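Local coordinates for propionate kinase (Francisella tularensis subsp. tularensis, PDB 3KHY), which phosphorylates propionate with ATP, and probably also makes acetyl phosphate from acetate in a reversible reaction, at the interface of chains A and B. Coordinates in Å, arbitrary orientation; residue numbers count along the deposited sequence, not the author numbering. Chains: chain A/B, Propionate kinase.

Contact 1: the interface of chains A and B. Residues chain A 156, 225-226, 235, 237, 260; chain B 237-240.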
# COMPACT_ATOMS: atom_id res chain seq x y z
N TYR A 156 -6.24 3.76 -8.94
CA TYR A 156 -6.74 3.27 -7.66
C TYR A 156 -8.18 2.77 -7.81
O TYR A 156 -8.83 3.05 -8.82
CB TYR A 156 -6.68 4.38 -6.62
CG TYR A 156 -5.27 4.88 -6.34
CD1 TYR A 156 -4.29 4.00 -5.88
CD2 TYR A 156 -4.93 6.21 -6.52
CE1 TYR A 156 -3.00 4.45 -5.62
CE2 TYR A 156 -3.66 6.67 -6.25
CZ TYR A 156 -2.70 5.79 -5.81
OH TYR A 156 -1.42 6.25 -5.55
N LEU A 225 5.12 10.85 -1.37
CA LEU A 225 4.90 10.39 0.01
C LEU A 225 4.74 8.87 0.15
O LEU A 225 5.12 8.29 1.17
CB LEU A 225 3.67 11.07 0.60
CG LEU A 225 3.21 10.57 1.98
CD1 LEU A 225 4.29 10.80 3.03
CD2 LEU A 225 1.92 11.25 2.37
N ASP A 226 4.18 8.22 -0.86
CA ASP A 226 3.74 6.82 -0.72
C ASP A 226 4.85 5.78 -0.93
O ASP A 226 5.89 6.07 -1.55
CB ASP A 226 2.62 6.52 -1.71
CG ASP A 226 1.70 5.39 -1.25
OD1 ASP A 226 1.82 4.92 -0.09
OD2 ASP A 226 0.84 4.98 -2.06
N GLY A 235 5.68 6.55 3.93
CA GLY A 235 5.36 5.58 2.89
C GLY A 235 3.98 5.00 3.15
O GLY A 235 3.13 5.65 3.77
N ILE A 237 0.57 3.52 4.27
CA ILE A 237 -0.15 3.52 5.53
C ILE A 237 -1.67 3.44 5.27
O ILE A 237 -2.14 3.84 4.21
CB ILE A 237 0.21 4.76 6.38
CG1 ILE A 237 -0.35 4.66 7.80
CG2 ILE A 237 -0.28 6.05 5.70
CD1 ILE A 237 0.33 5.65 8.74
N LEU A 260 2.99 13.03 8.32
CA LEU A 260 3.39 11.88 7.51
C LEU A 260 4.57 12.19 6.60
O LEU A 260 5.33 11.30 6.24
CB LEU A 260 2.21 11.38 6.67
CG LEU A 260 1.04 10.73 7.39
CD1 LEU A 260 -0.13 10.55 6.44
CD2 LEU A 260 1.46 9.36 7.97
N ILE B 237 -4.19 2.89 -0.86
CA ILE B 237 -4.17 4.16 -1.58
C ILE B 237 -3.19 5.14 -0.94
O ILE B 237 -2.90 5.06 0.26
CB ILE B 237 -5.59 4.77 -1.66
CG1 ILE B 237 -5.65 5.88 -2.70
CG2 ILE B 237 -6.06 5.25 -0.29
CD1 ILE B 237 -7.08 6.19 -3.17
N ASP B 238 -2.63 6.03 -1.76
CA ASP B 238 -1.67 7.04 -1.31
C ASP B 238 -2.37 7.96 -0.32
O ASP B 238 -3.40 8.54 -0.65
CB ASP B 238 -1.16 7.83 -2.54
CG ASP B 238 -0.10 8.88 -2.19
OD1 ASP B 238 0.10 9.20 -1.00
OD2 ASP B 238 0.53 9.42 -3.13
N PRO B 239 -1.83 8.09 0.91
CA PRO B 239 -2.41 8.99 1.92
C PRO B 239 -2.45 10.44 1.43
O PRO B 239 -3.20 11.23 1.98
CB PRO B 239 -1.43 8.88 3.10
CG PRO B 239 -0.17 8.32 2.51
CD PRO B 239 -0.66 7.37 1.44
N SER B 240 -1.65 10.77 0.42
CA SER B 240 -1.66 12.12 -0.16
C SER B 240 -3.03 12.53 -0.68
O SER B 240 -3.29 13.73 -0.87
CB SER B 240 -0.64 12.23 -1.30
OG SER B 240 0.64 11.79 -0.91
O HOH W 1 -3.40 6.05 2.85
O HOH W 2 -3.01 2.14 1.91
O HOH W 3 -0.31 3.88 1.27
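B:Pro239 packs its ring against A:Leu225 and A:Ile237, with A:Leu260 CD1 at the margin. Its CG meets the A:Leu225 methyl CD2 at 3.6 Å. A:Ile237 crosses the proline at about a right angle and touches its CG with the CG2 methyl. On the other flank, B:Ile237 lays CG1 over the centre of one face of the A:Tyr156 ring, 3.8 Å from the centroid. CG1 stands anti to the backbone N (chi1 -165°), which turns it toward the ring. Between these packed ends, A:Asp226 and B:Asp238 slide past each other in opposite directions. A:Asp226 CB lies over the B:Asp238 carboxylate carbon CG at 3.6 Å, and A:Asp226 OD2 lies against B:Asp238 CA and CB. The carboxylate planes are 24° apart and offset. A:Asp226 OD2 and B:Asp238 OD1 are 4.4 Å apart. Like charges this near would be expected to repel. B:Asp238 OD1 takes bonds from the backbone N and the hydroxyl OG of B:Ser240, both on one face of its plane, which may offset part of the cost.

The other side is wet. No polar atom of one chain bonds directly to the other here. Water 1 links the carbonyl O atoms of A:Ile237 and B:Ile237. Water 2 joins B:Ile237 N to A:Ile237 O. Water 3 ties A:Asp226 OD1 and A:Ile237 N to B:Ile237 O. The patch helps hold the homodimer together.

Contact 2: the interface of chains A and B. Residues chain A 240-241, 244-245, 249; chain B 113, 162, 166, 168, 222.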
# COMPACT_ATOMS: atom_id res chain seq x y z
N SER A 240 -7.19 5.05 6.78
CA SER A 240 -8.03 5.23 7.98
C SER A 240 -7.38 6.05 9.07
O SER A 240 -8.04 6.45 10.03
CB SER A 240 -8.38 3.87 8.60
OG SER A 240 -8.96 3.01 7.65
N ILE A 241 -6.07 6.27 8.97
CA ILE A 241 -5.39 7.01 10.03
C ILE A 241 -5.85 8.47 10.08
O ILE A 241 -5.74 9.11 11.12
CB ILE A 241 -3.84 6.91 9.97
CG1 ILE A 241 -3.28 7.42 8.65
CG2 ILE A 241 -3.38 5.48 10.21
CD1 ILE A 241 -2.96 8.90 8.66
N TYR A 244 -9.01 8.63 12.20
CA TYR A 244 -8.64 8.31 13.56
C TYR A 244 -8.00 9.51 14.28
O TYR A 244 -8.42 9.91 15.37
CB TYR A 244 -7.71 7.10 13.62
CG TYR A 244 -7.35 6.75 15.04
CD1 TYR A 244 -6.22 7.29 15.64
CD2 TYR A 244 -8.17 5.93 15.80
CE1 TYR A 244 -5.90 6.99 16.94
CE2 TYR A 244 -7.85 5.62 17.11
CZ TYR A 244 -6.72 6.15 17.67
OH TYR A 244 -6.42 5.85 18.98
N ILE A 245 -7.00 10.11 13.66
CA ILE A 245 -6.33 11.26 14.26
C ILE A 245 -7.24 12.49 14.35
O ILE A 245 -7.31 13.14 15.38
CB ILE A 245 -5.02 11.60 13.53
CG1 ILE A 245 -4.02 10.44 13.74
CG2 ILE A 245 -4.46 12.92 14.04
CD1 ILE A 245 -2.74 10.60 12.96
N LEU A 249 -7.80 13.08 18.11
CA LEU A 249 -6.82 14.06 18.54
C LEU A 249 -7.15 15.46 18.04
O LEU A 249 -6.61 16.44 18.53
CB LEU A 249 -5.42 13.66 18.06
CG LEU A 249 -4.73 12.47 18.71
CD1 LEU A 249 -5.55 11.20 18.62
CD2 LEU A 249 -3.37 12.27 18.07
N LEU B 113 -11.01 2.45 17.17
CA LEU B 113 -10.22 1.78 16.14
C LEU B 113 -11.07 1.28 14.98
O LEU B 113 -10.61 1.26 13.85
CB LEU B 113 -9.41 0.62 16.75
CG LEU B 113 -8.35 1.05 17.76
CD1 LEU B 113 -7.77 -0.14 18.52
CD2 LEU B 113 -7.25 1.82 17.08
N LEU B 162 2.58 8.13 18.38
CA LEU B 162 1.34 7.71 17.72
C LEU B 162 1.18 6.20 17.75
O LEU B 162 0.08 5.66 17.97
CB LEU B 162 1.30 8.21 16.27
CG LEU B 162 1.22 9.74 16.17
CD1 LEU B 162 1.15 10.19 14.72
CD2 LEU B 162 0.01 10.24 16.96
N HIS B 166 -1.11 6.03 21.14
CA HIS B 166 -2.41 6.00 20.48
C HIS B 166 -2.73 4.68 19.77
O HIS B 166 -3.73 4.57 19.06
CB HIS B 166 -2.54 7.20 19.55
CG HIS B 166 -2.43 8.51 20.27
ND1 HIS B 166 -3.48 9.07 20.96
CD2 HIS B 166 -1.38 9.34 20.44
CE1 HIS B 166 -3.09 10.20 21.51
NE2 HIS B 166 -1.82 10.39 21.21
N ILE B 168 -1.74 3.14 17.22
CA ILE B 168 -1.87 3.08 15.77
C ILE B 168 -0.87 2.10 15.17
O ILE B 168 0.35 2.27 15.30
CB ILE B 168 -1.69 4.47 15.13
CG1 ILE B 168 -2.81 5.41 15.60
CG2 ILE B 168 -1.67 4.35 13.62
CD1 ILE B 168 -2.57 6.88 15.27
N LEU B 222 -5.16 -0.69 10.13
CA LEU B 222 -5.74 -0.21 11.37
C LEU B 222 -7.19 -0.64 11.39
O LEU B 222 -7.72 -1.04 12.44
CB LEU B 222 -5.64 1.32 11.42
CG LEU B 222 -6.23 2.04 12.64
CD1 LEU B 222 -5.43 1.70 13.87
CD2 LEU B 222 -6.26 3.55 12.42
O HOH W 4 -5.94 7.76 21.38
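A:Tyr244 lies against B:Ile168, B:Leu222 and B:Leu113, and its phenol reaches B:His166. The patch belongs to the homodimer interface of an acetokinase-family enzyme. Helix 241-249 of chain A supplies most of one side. Chain B supplies loop residues and B:Leu162 of helix 160-164.

Apolar packing dominates. The A:Tyr244 side chain leaves its helix with CG anti to the backbone N (chi1 -179°). The CD1 and CE1 side of its ring packs against the CG1 and CD1 end of B:Ile168, with A:Tyr244 CD1 to B:Ile168 CD1 at 3.7 Å. The two side chains meet at a slant. The B:Leu113 methyl CD2 comes from the same side of the ring plane but meets the ring across from the isoleucine, at A:Tyr244 CE2, 3.9 Å away. That leucine runs alongside the tyrosine and points the same way. B:Leu222 CD2 sits at the base of the tyrosine, near both its CB and the CG2 branch of A:Ile241. A:Ile241 CG2 also meets B:Ile168 CG2 at 4.0 Å, the two isoleucines crossing at about a right angle. A:Ile245 adds CG1 beside B:Ile168 CD1.

At the far end of the helix, A:Leu249 and B:His166 approach tip to tip. A:Leu249 CD2 stands 3.9 Å above the plane of the B:His166 imidazole, offset toward the rim. The CD1 branch comes close to ND1 and CE1. B:Leu162 CD2 touches A:Leu249 CD2 at 4.1 Å.

Polar contacts gather at the phenol tip. The hydroxyl OH of A:Tyr244 hydrogen-bonds to the backbone carbonyl O of B:His166 at 3.0 Å. Water 4 lies in the plane of the imidazole at its edge. It bonds to ND1 of B:His166 at 2.8 Å, nearly straight (169° at H), and also to A:Tyr244 OH.

The centres of the C-alpha atoms of contact 1 and contact 2 lie about 15 Å apart on the same two-fold symmetric interface. The segment leading into helix 241-249 connects them. A:Ile237, B:Ile237 and B:Ser240 belong to contact 1, while A:Ser240 opens the chain A side of contact 2. By symmetry each subunit therefore uses this stretch in both patches. The centre of contact 1 is about 16 Å from the predicted active-site residue A:Asp142, and the centre of contact 2 about 31 Å. Contact 1 thus lies nearer that residue, but the structure alone does not show coupling between them.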